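Local coordinates for beta-hexosaminidase Amuc_2018 (Akkermansia muciniphila, PDB 6JEB), which hydrolyses terminal non-reducing N-acetylhexosamine residues from N-acetyl-beta-D-hexosaminides such as unbranched N-glycans and chitobiose, as a zinc-binding family 20 glycoside hydrolase, at residues S347-Y352 / W366-T371; D354-Q359 / L411-P416; E402-L407 / P464-E469. All blocks are in the same frame, centred on the assembly; numbering follows the deposited sequence. Where two conformers were deposited one is given.

Contact 1 of 3, residues S347-Y352 / W366-T371; sequences SSEYCY and WMKTTT. With ACM (acetamide), chain C.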
loop_
_atom_site.group_PDB
_atom_site.type_symbol
_atom_site.label_atom_id
_atom_site.label_comp_id
_atom_site.label_asym_id
_atom_site.label_seq_id
_atom_site.Cartn_x
_atom_site.Cartn_y
_atom_site.Cartn_z
ATOM N N SER A 347 10.238 -0.260 3.812
ATOM C CA SER A 347 11.530 0.399 3.661
ATOM C C SER A 347 11.710 0.960 2.259
ATOM O O SER A 347 11.591 0.236 1.265
ATOM C CB SER A 347 12.651 -0.595 3.929
ATOM O OG SER A 347 13.866 -0.073 3.412
ATOM N N SER A 348 12.028 2.255 2.188
ATOM C CA SER A 348 12.169 2.914 0.897
ATOM C C SER A 348 13.348 2.381 0.096
ATOM O O SER A 348 13.421 2.630 -1.110
ATOM C CB SER A 348 12.280 4.426 1.087
ATOM O OG SER A 348 13.451 4.767 1.806
ATOM N N GLU A 349 14.266 1.650 0.731
ATOM C CA GLU A 349 15.372 1.021 0.015
ATOM C C GLU A 349 14.897 -0.104 -0.897
ATOM O O GLU A 349 15.596 -0.446 -1.859
ATOM C CB GLU A 349 16.403 0.491 1.023
ATOM C CG GLU A 349 17.683 -0.093 0.425
ATOM C CD GLU A 349 18.754 -0.382 1.474
ATOM O OE1 GLU A 349 18.780 0.328 2.500
ATOM O OE2 GLU A 349 19.572 -1.312 1.275
ATOM N N TYR A 350 13.724 -0.681 -0.619
ATOM C CA TYR A 350 13.231 -1.851 -1.337
ATOM C C TYR A 350 11.817 -1.675 -1.871
ATOM O O TYR A 350 11.437 -2.333 -2.851
ATOM C CB TYR A 350 13.191 -3.065 -0.399
ATOM C CG TYR A 350 14.526 -3.482 0.152
ATOM C CD1 TYR A 350 15.002 -2.951 1.343
ATOM C CD2 TYR A 350 15.313 -4.415 -0.514
ATOM C CE1 TYR A 350 16.224 -3.328 1.856
ATOM C CE2 TYR A 350 16.542 -4.807 -0.004
ATOM C CZ TYR A 350 16.990 -4.258 1.181
ATOM O OH TYR A 350 18.210 -4.633 1.692
ATOM N N CYS A 351 11.018 -0.825 -1.220
ATOM C CA CYS A 351 9.568 -0.865 -1.372
ATOM C C CYS A 351 8.975 0.383 -1.988
ATOM O O CYS A 351 7.765 0.400 -2.256
ATOM C CB CYS A 351 8.888 -1.066 -0.009
ATOM S SG CYS A 351 9.385 -2.562 0.851
ATOM N N TYR A 352 9.770 1.429 -2.197
ATOM C CA TYR A 352 9.267 2.683 -2.751
ATOM C C TYR A 352 9.302 2.554 -4.268
ATOM O O TYR A 352 10.340 2.762 -4.903
ATOM C CB TYR A 352 10.073 3.865 -2.209
ATOM C CG TYR A 352 9.459 4.435 -0.949
ATOM C CD1 TYR A 352 8.869 3.596 0.001
ATOM C CD2 TYR A 352 9.457 5.809 -0.704
ATOM C CE1 TYR A 352 8.287 4.108 1.154
ATOM C CE2 TYR A 352 8.881 6.330 0.447
ATOM C CZ TYR A 352 8.290 5.473 1.368
ATOM O OH TYR A 352 7.694 5.988 2.495
ATOM N N TRP A 366 16.882 13.251 -7.679
ATOM C CA TRP A 366 17.159 12.812 -6.314
ATOM C C TRP A 366 16.956 11.320 -6.063
ATOM O O TRP A 366 17.584 10.770 -5.154
ATOM C CB TRP A 366 16.338 13.624 -5.308
ATOM C CG TRP A 366 14.865 13.385 -5.405
ATOM C CD1 TRP A 366 13.980 14.035 -6.217
ATOM C CD2 TRP A 366 14.100 12.428 -4.662
ATOM N NE1 TRP A 366 12.712 13.541 -6.029
ATOM C CE2 TRP A 366 12.758 12.553 -5.079
ATOM C CE3 TRP A 366 14.418 11.476 -3.686
ATOM C CZ2 TRP A 366 11.734 11.766 -4.552
ATOM C CZ3 TRP A 366 13.400 10.689 -3.167
ATOM C CH2 TRP A 366 12.075 10.841 -3.601
ATOM N N MET A 367 16.091 10.653 -6.830
ATOM C CA MET A 367 15.723 9.281 -6.493
ATOM C C MET A 367 16.855 8.313 -6.812
ATOM O O MET A 367 17.447 8.364 -7.896
ATOM C CB MET A 367 14.485 8.849 -7.270
ATOM C CG MET A 367 13.217 9.598 -6.938
ATOM S SD MET A 367 11.936 8.995 -8.043
ATOM C CE MET A 367 10.481 9.797 -7.367
ATOM N N LYS A 368 17.139 7.416 -5.871
ATOM C CA LYS A 368 18.015 6.295 -6.166
ATOM C C LYS A 368 17.280 5.279 -7.035
ATOM O O LYS A 368 16.050 5.266 -7.125
ATOM C CB LYS A 368 18.476 5.609 -4.877
ATOM C CG LYS A 368 17.486 4.597 -4.304
ATOM C CD LYS A 368 18.134 3.756 -3.208
ATOM C CE LYS A 368 17.202 2.666 -2.673
ATOM N NZ LYS A 368 17.213 1.390 -3.469
ATOM N N THR A 369 18.052 4.420 -7.689
ATOM C CA THR A 369 17.484 3.325 -8.461
ATOM C C THR A 369 17.223 2.144 -7.534
ATOM O O THR A 369 18.074 1.798 -6.709
ATOM C CB THR A 369 18.447 2.927 -9.581
ATOM O OG1 THR A 369 18.644 4.049 -10.446
ATOM C CG2 THR A 369 17.890 1.757 -10.396
ATOM N N THR A 370 16.035 1.548 -7.651
ATOM C CA THR A 370 15.719 0.285 -6.990
ATOM C C THR A 370 15.410 -0.727 -8.085
ATOM O O THR A 370 14.309 -0.729 -8.646
ATOM C CB THR A 370 14.545 0.430 -6.030
ATOM O OG1 THR A 370 14.844 1.443 -5.055
ATOM C CG2 THR A 370 14.273 -0.910 -5.327
ATOM N N THR A 371 16.383 -1.578 -8.402
ATOM C CA THR A 371 16.174 -2.561 -9.451
ATOM C C THR A 371 15.281 -3.687 -8.943
ATOM O O THR A 371 15.044 -3.846 -7.738
ATOM C CB THR A 371 17.504 -3.166 -9.898
ATOM O OG1 THR A 371 18.092 -3.877 -8.801
ATOM C CG2 THR A 371 18.460 -2.083 -10.404
HETATM C C1 ACM C . 6.613 9.106 3.157
HETATM O O ACM C . 7.385 8.649 2.375
HETATM N N ACM C . 6.421 10.521 3.173
HETATM C C2 ACM C . 5.826 8.268 4.149
HETATM O O HOH W 1 12.623 1.679 -3.529
#
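In the long active-site loop that follows strand 342-345 of the catalytic barrel, the ammonium group of Lys368 closes on the backbone carbonyl of Glu349, joining the start of the loop to its end. Lys368 NZ donates to Glu349 O at 2.9 Å; the C=O...N angle is 124° and the nitrogen is tilted 28° from the carbonyl plane. The last torsion of the lysine is bent (chi4 85°), which turns NZ back toward its own segment, where it also donates to Thr370 OG1 at 2.9 Å. One ammonium group is thus held by a backbone oxygen of one segment and a hydroxyl of the other. The carboxylate of Glu349 takes no part in this grip: its OE2 is salt-bridged to Lys374, while its CG lies 4.2 Å from Lys368 CE. Thr370 adds a methyl contact, CG2 standing 3.7 Å from Glu349 O.

A water completes the junction. It accepts from Thr370 OG1 at 2.7 Å and donates to both Ser348 O and Tyr352 O, so the hydroxyl accepts a hydrogen bond from the lysine and donates one to the water. On 347-352, Ser347 OG accepts from Glu349 N in an ST turn. Tyr352 carries the segment into the substrate pocket: its OH donates to the acetamide oxygen at 2.7 Å, with that oxygen near the ring plane, and Ser348 CB lies over one ring face, offset toward the rim. Asp257 binds the same acetamide. Ser348 OG is bonded to Trp324 O, tying the turn to the loop beyond strand 320-323, and Thr371 OG1, as N-cap, accepts from Lys374 N at the start of helix 372-376.

Contact 2 of 3, residues D354-Q359 / L411-P416; sequences DFPQIQ and LYRAYP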
loop_
_atom_site.group_PDB
_atom_site.type_symbol
_atom_site.label_atom_id
_atom_site.label_comp_id
_atom_site.label_asym_id
_atom_site.label_seq_id
_atom_site.Cartn_x
_atom_site.Cartn_y
_atom_site.Cartn_z
ATOM N N ASP A 354 7.929 4.300 -6.572
ATOM C CA ASP A 354 8.083 5.501 -7.379
ATOM C C ASP A 354 9.516 5.675 -7.876
ATOM O O ASP A 354 9.731 6.393 -8.858
ATOM C CB ASP A 354 7.597 6.742 -6.610
ATOM C CG ASP A 354 8.253 6.900 -5.237
ATOM O OD1 ASP A 354 8.466 5.886 -4.537
ATOM O OD2 ASP A 354 8.535 8.057 -4.844
ATOM N N PHE A 355 10.491 5.023 -7.239
ATOM C CA PHE A 355 11.881 5.183 -7.650
ATOM C C PHE A 355 12.101 4.459 -8.980
ATOM O O PHE A 355 11.427 3.467 -9.270
ATOM C CB PHE A 355 12.826 4.594 -6.596
ATOM C CG PHE A 355 12.807 5.306 -5.248
ATOM C CD1 PHE A 355 12.032 6.439 -5.028
ATOM C CD2 PHE A 355 13.573 4.818 -4.200
ATOM C CE1 PHE A 355 12.029 7.080 -3.782
ATOM C CE2 PHE A 355 13.577 5.446 -2.956
ATOM C CZ PHE A 355 12.803 6.581 -2.748
ATOM N N PRO A 356 13.027 4.941 -9.816
ATOM C CA PRO A 356 13.260 4.279 -11.108
ATOM C C PRO A 356 13.794 2.866 -10.912
ATOM O O PRO A 356 14.543 2.587 -9.973
ATOM C CB PRO A 356 14.298 5.181 -11.790
ATOM C CG PRO A 356 15.004 5.874 -10.652
ATOM C CD PRO A 356 13.929 6.091 -9.608
ATOM N N GLN A 357 13.399 1.963 -11.818
ATOM C CA GLN A 357 13.799 0.564 -11.698
ATOM C C GLN A 357 15.015 0.200 -12.537
ATOM O O GLN A 357 15.613 -0.856 -12.304
ATOM C CB GLN A 357 12.639 -0.376 -12.029
ATOM C CG GLN A 357 12.204 -0.390 -13.490
ATOM C CD GLN A 357 10.751 -0.795 -13.608
ATOM O OE1 GLN A 357 10.413 -1.965 -13.451
ATOM N NE2 GLN A 357 9.876 0.181 -13.838
ATOM N N ILE A 358 15.390 1.035 -13.504
ATOM C CA ILE A 358 16.594 0.830 -14.299
ATOM C C ILE A 358 17.388 2.126 -14.278
ATOM O O ILE A 358 16.825 3.204 -14.503
ATOM C CB ILE A 358 16.260 0.406 -15.744
ATOM C CG1 ILE A 358 15.627 -0.990 -15.739
ATOM C CG2 ILE A 358 17.510 0.438 -16.624
ATOM C CD1 ILE A 358 15.049 -1.401 -17.069
ATOM N N GLN A 359 18.681 2.022 -13.986
ATOM C CA GLN A 359 19.533 3.202 -13.907
ATOM C C GLN A 359 19.466 3.992 -15.210
ATOM O O GLN A 359 19.580 3.430 -16.304
ATOM C CB GLN A 359 20.974 2.777 -13.618
ATOM C CG GLN A 359 21.936 3.941 -13.418
ATOM C CD GLN A 359 21.626 4.749 -12.169
ATOM O OE1 GLN A 359 21.370 4.191 -11.101
ATOM N NE2 GLN A 359 21.643 6.070 -12.302
ATOM N N LEU A 411 1.526 1.621 -13.594
ATOM C CA LEU A 411 1.845 0.209 -13.760
ATOM C C LEU A 411 3.281 0.019 -14.213
ATOM O O LEU A 411 3.910 -0.984 -13.854
ATOM C CB LEU A 411 0.887 -0.448 -14.756
ATOM C CG LEU A 411 -0.574 -0.555 -14.309
ATOM C CD1 LEU A 411 -1.416 -1.149 -15.441
ATOM C CD2 LEU A 411 -0.708 -1.380 -13.026
ATOM N N TYR A 412 3.812 0.956 -15.007
ATOM C CA TYR A 412 5.194 0.821 -15.448
ATOM C C TYR A 412 6.145 0.767 -14.260
ATOM O O TYR A 412 7.077 -0.044 -14.243
ATOM C CB TYR A 412 5.603 1.947 -16.405
ATOM C CG TYR A 412 6.975 1.654 -16.947
ATOM C CD1 TYR A 412 7.136 0.848 -18.066
ATOM C CD2 TYR A 412 8.113 2.129 -16.301
ATOM C CE1 TYR A 412 8.396 0.538 -18.549
ATOM C CE2 TYR A 412 9.374 1.819 -16.759
ATOM C CZ TYR A 412 9.509 1.027 -17.889
ATOM O OH TYR A 412 10.759 0.712 -18.343
ATOM N N ARG A 413 5.935 1.632 -13.259
ATOM C CA ARG A 413 6.815 1.604 -12.094
ATOM C C ARG A 413 6.397 0.567 -11.057
ATOM O O ARG A 413 7.260 0.018 -10.369
ATOM C CB ARG A 413 6.994 3.002 -11.490
ATOM C CG ARG A 413 7.761 3.908 -12.439
ATOM C CD ARG A 413 8.720 4.901 -11.780
ATOM N NE ARG A 413 9.544 5.518 -12.818
ATOM C CZ ARG A 413 10.536 6.389 -12.614
ATOM N NH1 ARG A 413 10.854 6.785 -11.387
ATOM N NH2 ARG A 413 11.215 6.865 -13.656
ATOM N N ALA A 414 5.105 0.254 -10.952
ATOM C CA ALA A 414 4.680 -0.719 -9.949
ATOM C C ALA A 414 5.154 -2.128 -10.286
ATOM O O ALA A 414 5.566 -2.872 -9.390
ATOM C CB ALA A 414 3.162 -0.686 -9.773
ATOM N N TYR A 415 5.091 -2.520 -11.577
ATOM C CA TYR A 415 5.433 -3.861 -12.036
ATOM C C TYR A 415 6.697 -3.834 -12.885
ATOM O O TYR A 415 6.934 -2.869 -13.619
ATOM C CB TYR A 415 4.279 -4.476 -12.851
ATOM C CG TYR A 415 3.114 -4.816 -11.952
ATOM C CD1 TYR A 415 3.050 -6.049 -11.310
ATOM C CD2 TYR A 415 2.125 -3.876 -11.679
ATOM C CE1 TYR A 415 2.025 -6.348 -10.445
ATOM C CE2 TYR A 415 1.081 -4.166 -10.813
ATOM C CZ TYR A 415 1.044 -5.403 -10.193
ATOM O OH TYR A 415 0.029 -5.708 -9.327
ATOM N N PRO A 416 7.533 -4.887 -12.825
ATOM C CA PRO A 416 7.345 -6.137 -12.077
ATOM C C PRO A 416 7.813 -6.120 -10.620
ATOM O O PRO A 416 7.771 -7.174 -9.993
ATOM C CB PRO A 416 8.214 -7.129 -12.857
ATOM C CG PRO A 416 9.341 -6.285 -13.342
ATOM C CD PRO A 416 8.680 -4.981 -13.747
HETATM O O HOH W 2 8.690 -2.259 -11.190
#
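The guanidinium of Arg413 lies against Pro356, whose CA sits 3.5 Å above the plane, displaced toward the rim of the group. The two side chains run side by side and point the same way, with Pro356 CB 3.8 Å from Arg413 NH1. At its edge the same group donates from NH1 to Asp354 O at 2.8 Å; the N-H...O angle is 156° and the acceptor is only 5° out of the guanidinium plane. A bend at chi2 (-144°) sets CD against this carbonyl as well, Arg413 CD to Asp354 O being 3.4 Å. Outside the two segments NE forms a salt bridge with Glu463 and NH2 donates to Arg362 O, so bonds on all three nitrogens fix the rotation of the group. An alanine here would probably leave Asp354 O without this donor and the Glu463 carboxylate without its mate, and open a gap beside Pro356.

Gln357 makes the second link. Its NE2 donates to Tyr412 O at 2.8 Å and lies 3.4 Å from Tyr412 CE2; that oxygen lies in the amide plane, whereas NE2 stands above the carbonyl plane. Its OE1 stands 3.5 Å from Pro416 CD and accepts from a water that also donates to Arg413 O. NE2 reaches a backbone oxygen directly, OE1 reaches Arg413 O through the water, near the C-terminal end of helix 407-414, where a cis peptide precedes Pro416. This is buried loop-on-helix packing within the barrel domain, held by side chains bonded to backbone carbonyls, and it fastens the backbone at and just after the substrate-binding residue Asp354.

Contact 3 of 3, residues E402-L407 / P464-E469; sequences ERLPDL and PAFRWE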
loop_
_atom_site.group_PDB
_atom_site.type_symbol
_atom_site.label_atom_id
_atom_site.label_comp_id
_atom_site.label_asym_id
_atom_site.label_seq_id
_atom_site.Cartn_x
_atom_site.Cartn_y
_atom_site.Cartn_z
ATOM N N GLU A 402 3.667 11.620 -7.225
ATOM C CA GLU A 402 4.045 12.984 -7.600
ATOM C C GLU A 402 4.324 13.069 -9.095
ATOM O O GLU A 402 3.907 14.025 -9.766
ATOM C CB GLU A 402 5.302 13.443 -6.839
ATOM C CG GLU A 402 5.125 13.734 -5.350
ATOM C CD GLU A 402 5.431 12.536 -4.473
ATOM O OE1 GLU A 402 5.281 11.394 -4.954
ATOM O OE2 GLU A 402 5.841 12.736 -3.306
ATOM N N ARG A 403 5.019 12.064 -9.639
ATOM C CA ARG A 403 5.495 12.090 -11.017
ATOM C C ARG A 403 4.873 10.991 -11.876
ATOM O O ARG A 403 5.412 10.669 -12.940
ATOM C CB ARG A 403 7.020 11.975 -11.052
ATOM C CG ARG A 403 7.752 13.102 -10.355
ATOM C CD ARG A 403 7.742 14.374 -11.184
ATOM N NE ARG A 403 8.640 15.367 -10.612
ATOM C CZ ARG A 403 9.048 16.457 -11.249
ATOM N NH1 ARG A 403 8.621 16.705 -12.480
ATOM N NH2 ARG A 403 9.885 17.296 -10.653
ATOM N N LEU A 404 3.751 10.406 -11.457
ATOM C CA LEU A 404 3.121 9.317 -12.207
ATOM C C LEU A 404 1.695 9.723 -12.551
ATOM O O LEU A 404 0.769 9.518 -11.752
ATOM C CB LEU A 404 3.169 8.003 -11.430
ATOM C CG LEU A 404 4.580 7.522 -11.082
ATOM C CD1 LEU A 404 4.535 6.323 -10.131
ATOM C CD2 LEU A 404 5.381 7.182 -12.347
ATOM N N PRO A 405 1.473 10.309 -13.731
ATOM C CA PRO A 405 0.204 11.003 -13.989
ATOM C C PRO A 405 -0.955 10.145 -14.470
ATOM O O PRO A 405 -2.078 10.662 -14.524
ATOM C CB PRO A 405 0.598 12.041 -15.056
ATOM C CG PRO A 405 1.720 11.376 -15.801
ATOM C CD PRO A 405 2.489 10.598 -14.760
ATOM N N ASP A 406 -0.737 8.876 -14.813
ATOM C CA ASP A 406 -1.818 8.027 -15.294
ATOM C C ASP A 406 -1.488 6.567 -15.001
ATOM O O ASP A 406 -0.383 6.234 -14.563
ATOM C CB ASP A 406 -2.112 8.278 -16.784
ATOM C CG ASP A 406 -0.896 8.063 -17.676
ATOM O OD1 ASP A 406 -0.014 7.256 -17.328
ATOM O OD2 ASP A 406 -0.823 8.712 -18.739
ATOM N N LEU A 407 -2.468 5.695 -15.264
ATOM C CA LEU A 407 -2.299 4.276 -14.952
ATOM C C LEU A 407 -1.142 3.669 -15.736
ATOM O O LEU A 407 -0.415 2.814 -15.217
ATOM C CB LEU A 407 -3.596 3.512 -15.231
ATOM C CG LEU A 407 -3.544 2.005 -14.978
ATOM C CD1 LEU A 407 -3.421 1.725 -13.487
ATOM C CD2 LEU A 407 -4.779 1.329 -15.561
ATOM N N PRO A 464 7.041 4.948 -20.431
ATOM C CA PRO A 464 6.249 5.957 -21.146
ATOM C C PRO A 464 6.823 7.353 -20.939
ATOM O O PRO A 464 7.392 7.669 -19.893
ATOM C CB PRO A 464 4.857 5.826 -20.516
ATOM C CG PRO A 464 4.796 4.401 -20.038
ATOM C CD PRO A 464 6.204 4.075 -19.589
ATOM N N ALA A 465 6.685 8.184 -21.966
ATOM C CA ALA A 465 7.259 9.520 -21.930
ATOM C C ALA A 465 6.593 10.379 -20.860
ATOM O O ALA A 465 5.409 10.222 -20.554
ATOM C CB ALA A 465 7.076 10.194 -23.287
ATOM N N PHE A 466 7.372 11.306 -20.302
ATOM C CA PHE A 466 6.885 12.304 -19.362
ATOM C C PHE A 466 6.867 13.669 -20.035
ATOM O O PHE A 466 7.624 13.926 -20.975
ATOM C CB PHE A 466 7.786 12.395 -18.126
ATOM C CG PHE A 466 7.840 11.137 -17.316
ATOM C CD1 PHE A 466 6.875 10.879 -16.357
ATOM C CD2 PHE A 466 8.862 10.217 -17.499
ATOM C CE1 PHE A 466 6.920 9.719 -15.598
ATOM C CE2 PHE A 466 8.915 9.055 -16.741
ATOM C CZ PHE A 466 7.942 8.804 -15.791
ATOM N N ARG A 467 6.006 14.553 -19.538
ATOM C CA ARG A 467 5.925 15.897 -20.091
ATOM C C ARG A 467 6.846 16.888 -19.390
ATOM O O ARG A 467 7.033 18.001 -19.896
ATOM C CB ARG A 467 4.486 16.420 -20.040
ATOM C CG ARG A 467 4.098 17.023 -18.699
ATOM C CD ARG A 467 2.714 17.660 -18.751
ATOM N NE ARG A 467 1.672 16.680 -19.037
ATOM C CZ ARG A 467 0.842 16.182 -18.126
ATOM N NH1 ARG A 467 0.922 16.583 -16.865
ATOM N NH2 ARG A 467 -0.072 15.288 -18.479
ATOM N N TRP A 468 7.423 16.521 -18.252
ATOM C CA TRP A 468 8.202 17.446 -17.443
ATOM C C TRP A 468 9.685 17.326 -17.763
ATOM O O TRP A 468 10.202 16.220 -17.944
ATOM C CB TRP A 468 7.990 17.161 -15.957
ATOM C CG TRP A 468 6.553 17.102 -15.558
ATOM C CD1 TRP A 468 5.649 18.127 -15.589
ATOM C CD2 TRP A 468 5.852 15.963 -15.049
ATOM N NE1 TRP A 468 4.427 17.688 -15.150
ATOM C CE2 TRP A 468 4.524 16.365 -14.806
ATOM C CE3 TRP A 468 6.219 14.638 -14.780
ATOM C CZ2 TRP A 468 3.559 15.495 -14.298
ATOM C CZ3 TRP A 468 5.262 13.778 -14.284
ATOM C CH2 TRP A 468 3.947 14.210 -14.041
ATOM N N GLU A 469 10.356 18.473 -17.825
ATOM C CA GLU A 469 11.817 18.544 -17.928
ATOM C C GLU A 469 12.405 17.642 -19.014
ATOM O O GLU A 469 13.581 17.275 -18.964
ATOM C CB GLU A 469 12.447 18.240 -16.565
ATOM C CG GLU A 469 12.004 19.208 -15.474
ATOM C CD GLU A 469 11.557 18.511 -14.200
ATOM O OE1 GLU A 469 12.356 17.733 -13.637
ATOM O OE2 GLU A 469 10.406 18.743 -13.763
HETATM O O HOH W 3 10.424 20.255 -11.371
#
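Arg403 and Trp468 bury more of their surface in this contact than the other residues, and Pro405 follows. The arginine crosses the indole obliquely, the guanidinium and ring planes standing 74° apart, so the two groups are not stacked. Its aliphatic part meets the six-membered ring, where a bend at chi2 (-76°) sets CD 3.9 Å from Trp468 CE3. NH1 lies 3.6 Å from Trp468 CB, which is at the guanidinium edge. NH1 also forms a salt bridge with Glu469 OE2 at 3.0 Å, approaching on the syn side of the carboxylate but 30° out of its plane. A water accepts from Arg403 NH2 and donates to OE2, bridging the pair a second time.

The carbonyl oxygen of Arg403 is also met by two rings. It lies in the indole plane at 3.4 Å from Trp468 CZ3, and Phe466 CE1 comes within 3.2 Å of the same oxygen. Pro405 meets the indole tip to tip, its CD 4.0 Å from Trp468 CH2, while Leu404 CD2 touches the edge of the Phe466 ring. Trp468 NE1 donates to Asp157 OD2, and Phe155 meets the indole edge-to-face and the arginine through a cation-pi contact. The C-terminal tail is thus laid over the loop after strand 392-399.

The chemistry is uneven along the contact. Toward Trp468 and Pro405 it rests largely on nonpolar packing, with the Arg403 carbonyl at the indole edge; the ion pair lies at the chain's end, where Glu469 is exposed and poorly ordered, so the salt bridge probably contributes less to holding the tail than the buried indole does.

Contacts 1 and 2 share the loop after strand 342-345 and interlock along the chain, with centres 10 Å apart. They meet directly: Thr370 N lies 2.9 Å from Pro356 O and Thr369 OG1 2.8 Å from Gln359 OE1, both probable hydrogen bonds. Contacts 2 and 3, with centres 12 Å apart, also alternate in sequence and pack through Tyr412 CG and Pro464 CD, 3.7 Å apart. Contacts 1 and 3 do not touch; their nearest atoms are about 5 Å apart. Each contributes a substrate-binding residue: Tyr352 touches the acetamide, whereas the side chains of Asp354 and Glu402 each lie about 7 Å from it and about 5 Å from one another.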